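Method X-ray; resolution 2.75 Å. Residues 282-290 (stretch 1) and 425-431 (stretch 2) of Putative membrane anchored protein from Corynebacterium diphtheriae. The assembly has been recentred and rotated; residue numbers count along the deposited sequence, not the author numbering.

Stretch 1 (282-290) IPVVTELDT
Stretch 2 (425-431) GIYMFQM

This is a small, mainly apolar contact between two segments of one chain whose touching residues are at least 140 apart in sequence, held by side-chain packing with no hydrogen bond crossing between them. Residues 282-285 end a strand that begins earlier in the chain, and 286-290 continue as an irregular loop; 425-431 belong to a strand that runs on. The two strand axes cross at -65° and approach to 6.4 Å; their N-to-C directions differ by 65°, so the strands are neither parallel nor antiparallel, and they do not pair as a regular sheet here. The backbones come closest where the CA atoms of Val285 and Ile426 lie 5.4 Å apart; farther along, the CA atoms of Asp289 and Gln430 are 8.2 Å apart.

The extended backbone of the second stretch alternates its side chains, and Ile426, Met428 and Gln430 all direct CA-to-CB toward the first. Ile426 (chi1 m, chi2 t) places CD1 3.9 Å from Pro283 CB and CG2 3.6 Å from Val285 CG1 (chi1 m), so its two branches reach different partners. Before it, Gly425 sits at phi/psi 148/-170, where a CB would jam against the preceding carbonyl oxygen.

Selenomethionine Met428 (m, t, m) extends its methyl into the space beside the loop: CE lies 4.1 Å from Val285 CG1, 3.8 Å from Leu288 CD1 and 3.9 Å from Glu287 O. Leu288 (t, p) starts with CA-to-CB pointing away, yet its end returns to meet this methyl.

The polar end is looser. Asp289 (chi1 m) directs CA-to-CB toward the second stretch, where it meets Gln430 (m, t, chi3 -41°), but Asp289 OD2 to Gln430 NE2 is 3.4 Å at a poor angle, and NE2 is hydrogen-bonded elsewhere in the structure. The rule here is modest: alternate residues of one strand supply the reach, and branched and flexible apolar groups do most of the packing in a contact that buries 374 Å² in total, both sides summed.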

ATOM      1  N   ILE B 282      -8.425  -8.229   9.482  1.00 29.77           N
ATOM      2  CA  ILE B 282      -9.219  -7.551  10.501  1.00 29.62           C
ATOM      3  C   ILE B 282      -9.137  -8.278  11.821  1.00 29.34           C
ATOM      4  O   ILE B 282      -9.503  -9.445  11.903  1.00 29.05           O
ATOM      5  CB  ILE B 282     -10.694  -7.561  10.195  1.00 29.81           C
ATOM      6  CG1 ILE B 282     -10.997  -6.874   8.877  1.00 32.05           C
ATOM      7  CG2 ILE B 282     -11.463  -6.819  11.303  1.00 30.54           C
ATOM      8  CD1 ILE B 282     -12.476  -7.070   8.460  1.00 34.78           C
ATOM      9  N   PRO B 283      -8.706  -7.583  12.875  1.00 29.02           N
ATOM     10  CA  PRO B 283      -8.733  -8.224  14.152  1.00 29.21           C
ATOM     11  C   PRO B 283     -10.151  -8.208  14.666  1.00 29.51           C
ATOM     12  O   PRO B 283     -10.749  -7.138  14.778  1.00 30.20           O
ATOM     13  CB  PRO B 283      -7.872  -7.303  15.022  1.00 29.06           C
ATOM     14  CG  PRO B 283      -7.316  -6.286  14.104  1.00 29.05           C
ATOM     15  CD  PRO B 283      -8.246  -6.197  12.988  1.00 28.88           C
ATOM     16  N   VAL B 284     -10.690  -9.375  14.979  1.00 29.48           N
ATOM     17  CA  VAL B 284     -12.013  -9.435  15.545  1.00 29.82           C
ATOM     18  C   VAL B 284     -11.938  -9.858  17.002  1.00 31.12           C
ATOM     19  O   VAL B 284     -11.323 -10.854  17.335  1.00 31.96           O
ATOM     20  CB  VAL B 284     -12.894 -10.339  14.720  1.00 29.34           C
ATOM     21  CG1 VAL B 284     -14.193 -10.585  15.399  1.00 29.16           C
ATOM     22  CG2 VAL B 284     -13.148  -9.683  13.408  1.00 28.83           C
ATOM     23  N   VAL B 285     -12.549  -9.074  17.872  1.00 32.22           N
ATOM     24  CA  VAL B 285     -12.462  -9.291  19.308  1.00 33.47           C
ATOM     25  C   VAL B 285     -13.850  -9.683  19.838  1.00 35.10           C
ATOM     26  O   VAL B 285     -14.861  -9.404  19.178  1.00 35.40           O
ATOM     27  CB  VAL B 285     -11.968  -7.998  20.002  1.00 33.25           C
ATOM     28  CG1 VAL B 285     -10.502  -7.749  19.704  1.00 32.14           C
ATOM     29  CG2 VAL B 285     -12.788  -6.804  19.543  1.00 32.52           C
ATOM     30  N   THR B 286     -13.909 -10.304  21.021  1.00 36.79           N
ATOM     31  CA  THR B 286     -15.196 -10.711  21.625  1.00 38.49           C
ATOM     32  C   THR B 286     -16.136  -9.528  21.931  1.00 39.65           C
ATOM     33  O   THR B 286     -17.172  -9.353  21.283  1.00 39.89           O
ATOM     34  CB  THR B 286     -14.962 -11.528  22.900  1.00 38.63           C
ATOM     35  OG1 THR B 286     -14.115 -12.637  22.578  1.00 39.29           O
ATOM     36  CG2 THR B 286     -16.290 -12.034  23.485  1.00 38.22           C
ATOM     37  N   GLU B 287     -15.763  -8.731  22.927  1.00 40.97           N
ATOM     38  CA  GLU B 287     -16.460  -7.491  23.260  1.00 41.71           C
ATOM     39  C   GLU B 287     -15.370  -6.412  23.338  1.00 41.00           C
ATOM     40  O   GLU B 287     -14.218  -6.682  23.739  1.00 40.57           O
ATOM     41  CB  GLU B 287     -17.189  -7.653  24.620  1.00 42.69           C
ATOM     42  CG  GLU B 287     -18.316  -6.642  24.986  1.00 45.84           C
ATOM     43  CD  GLU B 287     -18.716  -6.693  26.494  1.00 51.14           C
ATOM     44  OE1 GLU B 287     -18.461  -7.723  27.187  1.00 51.73           O
ATOM     45  OE2 GLU B 287     -19.284  -5.682  26.990  1.00 52.98           O
ATOM     46  N   LEU B 288     -15.728  -5.205  22.923  1.00 39.97           N
ATOM     47  CA  LEU B 288     -14.885  -4.060  23.163  1.00 38.93           C
ATOM     48  C   LEU B 288     -15.628  -3.051  24.032  1.00 38.04           C
ATOM     49  O   LEU B 288     -16.593  -2.413  23.584  1.00 38.27           O
ATOM     50  CB  LEU B 288     -14.460  -3.424  21.843  1.00 39.21           C
ATOM     51  CG  LEU B 288     -13.529  -2.203  21.981  1.00 40.57           C
ATOM     52  CD1 LEU B 288     -12.086  -2.553  22.409  1.00 40.79           C
ATOM     53  CD2 LEU B 288     -13.518  -1.392  20.684  1.00 41.74           C
ATOM     54  N   ASP B 289     -15.197  -2.914  25.279  1.00 36.51           N
ATOM     55  CA  ASP B 289     -15.702  -1.835  26.105  1.00 35.08           C
ATOM     56  C   ASP B 289     -14.774  -0.667  25.949  1.00 33.54           C
ATOM     57  O   ASP B 289     -13.659  -0.680  26.458  1.00 33.67           O
ATOM     58  CB  ASP B 289     -15.738  -2.222  27.567  1.00 35.58           C
ATOM     59  CG  ASP B 289     -16.601  -3.418  27.832  1.00 37.96           C
ATOM     60  OD1 ASP B 289     -16.791  -4.241  26.896  1.00 37.73           O
ATOM     61  OD2 ASP B 289     -17.080  -3.523  28.998  1.00 41.95           O
ATOM     62  N   THR B 290     -15.231   0.341  25.229  1.00 31.67           N
ATOM     63  CA  THR B 290     -14.521   1.598  25.153  1.00 29.80           C
ATOM     64  C   THR B 290     -14.896   2.426  26.375  1.00 28.33           C
ATOM     65  O   THR B 290     -15.933   2.189  26.994  1.00 27.34           O
ATOM     66  CB  THR B 290     -14.911   2.349  23.888  1.00 30.12           C
ATOM     67  OG1 THR B 290     -16.303   2.132  23.644  1.00 30.01           O
ATOM     68  CG2 THR B 290     -14.099   1.838  22.688  1.00 29.82           C
ATOM     69  N   GLY B 425      -8.578 -17.117  19.755  1.00 10.58           N
ATOM     70  CA  GLY B 425      -9.124 -15.787  19.508  1.00 10.19           C
ATOM     71  C   GLY B 425      -8.267 -14.674  20.084  1.00 10.68           C
ATOM     72  O   GLY B 425      -7.140 -14.918  20.519  1.00 10.43           O
ATOM     73  N   ILE B 426      -8.817 -13.455  20.081  1.00 10.27           N
ATOM     74  CA  ILE B 426      -8.149 -12.292  20.583  1.00 10.20           C
ATOM     75  C   ILE B 426      -8.830 -11.817  21.876  1.00 11.22           C
ATOM     76  O   ILE B 426     -10.054 -11.747  21.969  1.00 11.51           O
ATOM     77  CB  ILE B 426      -8.171 -11.161  19.560  1.00  9.92           C
ATOM     78  CG1 ILE B 426      -7.306 -11.500  18.353  1.00 10.27           C
ATOM     79  CG2 ILE B 426      -7.619  -9.908  20.177  1.00  9.75           C
ATOM     80  CD1 ILE B 426      -7.387 -10.481  17.212  1.00  9.36           C
ATOM     81  N   TYR B 427      -8.018 -11.455  22.860  1.00 11.79           N
ATOM     82  CA  TYR B 427      -8.484 -11.223  24.200  1.00 12.43           C
ATOM     83  C   TYR B 427      -7.711 -10.003  24.689  1.00 13.90           C
ATOM     84  O   TYR B 427      -6.558  -9.827  24.288  1.00 15.33           O
ATOM     85  CB  TYR B 427      -8.147 -12.439  25.068  1.00 11.61           C
ATOM     86  CG  TYR B 427      -8.852 -13.755  24.719  1.00  9.48           C
ATOM     87  CD1 TYR B 427     -10.082 -14.097  25.296  1.00  9.09           C
ATOM     88  CD2 TYR B 427      -8.273 -14.665  23.845  1.00  8.30           C
ATOM     89  CE1 TYR B 427     -10.728 -15.303  24.984  1.00  8.12           C
ATOM     90  CE2 TYR B 427      -8.895 -15.873  23.523  1.00  7.39           C
ATOM     91  CZ  TYR B 427     -10.119 -16.181  24.096  1.00  9.30           C
ATOM     92  OH  TYR B 427     -10.719 -17.376  23.779  1.00 10.15           O
HETATM   93  N   MSE B 428      -8.341  -9.144  25.500  1.00 14.32           N
HETATM   94  CA  MSE B 428      -7.672  -8.005  26.132  1.00 14.57           C
HETATM   95  C   MSE B 428      -7.975  -8.040  27.598  1.00 15.10           C
HETATM   96  O   MSE B 428      -8.989  -8.607  28.013  1.00 15.64           O
HETATM   97  CB  MSE B 428      -8.257  -6.686  25.651  1.00 14.85           C
HETATM   98  CG  MSE B 428      -7.711  -6.130  24.364  1.00 15.18           C
HETATM   99 SE   MSE B 428      -8.934  -4.750  23.779  0.75 12.38          SE
HETATM  100  CE  MSE B 428     -10.420  -5.891  23.324  1.00 13.37           C
ATOM    101  N   PHE B 429      -7.142  -7.390  28.393  1.00 15.25           N
ATOM    102  CA  PHE B 429      -7.532  -7.116  29.756  1.00 15.53           C
ATOM    103  C   PHE B 429      -8.287  -5.788  29.865  1.00 16.21           C
ATOM    104  O   PHE B 429      -8.179  -4.921  28.985  1.00 16.84           O
ATOM    105  CB  PHE B 429      -6.308  -7.158  30.647  1.00 15.16           C
ATOM    106  CG  PHE B 429      -5.715  -8.516  30.748  1.00 15.46           C
ATOM    107  CD1 PHE B 429      -6.024  -9.343  31.803  1.00 13.97           C
ATOM    108  CD2 PHE B 429      -4.876  -8.999  29.754  1.00 18.11           C
ATOM    109  CE1 PHE B 429      -5.493 -10.602  31.894  1.00 13.42           C
ATOM    110  CE2 PHE B 429      -4.330 -10.285  29.846  1.00 15.86           C
ATOM    111  CZ  PHE B 429      -4.646 -11.077  30.918  1.00 13.81           C
ATOM    112  N   GLN B 430      -9.070  -5.631  30.925  1.00 16.31           N
ATOM    113  CA  GLN B 430      -9.771  -4.378  31.147  1.00 16.80           C
ATOM    114  C   GLN B 430      -9.308  -3.745  32.424  1.00 17.17           C
ATOM    115  O   GLN B 430      -8.808  -4.439  33.320  1.00 18.00           O
ATOM    116  CB  GLN B 430     -11.270  -4.638  31.254  1.00 16.61           C
ATOM    117  CG  GLN B 430     -11.892  -5.216  29.977  1.00 16.68           C
ATOM    118  CD  GLN B 430     -13.371  -5.499  30.126  1.00 16.44           C
ATOM    119  OE1 GLN B 430     -13.829  -5.987  31.157  1.00 16.50           O
ATOM    120  NE2 GLN B 430     -14.133  -5.185  29.093  1.00 18.05           N
HETATM  121  N   MSE B 431      -9.494  -2.435  32.540  1.00 17.53           N
HETATM  122  CA  MSE B 431      -9.383  -1.764  33.855  1.00 17.62           C
HETATM  123  C   MSE B 431     -10.776  -1.444  34.349  1.00 17.56           C
HETATM  124  O   MSE B 431     -11.609  -0.905  33.589  1.00 18.21           O
HETATM  125  CB  MSE B 431      -8.584  -0.465  33.770  1.00 17.64           C
HETATM  126  CG  MSE B 431      -7.976  -0.007  35.114  1.00 19.66           C
HETATM  127 SE   MSE B 431      -6.976   1.639  34.860  0.75 22.30          SE
HETATM  128  CE  MSE B 431      -5.799   1.503  36.356  1.00 20.49           C
TER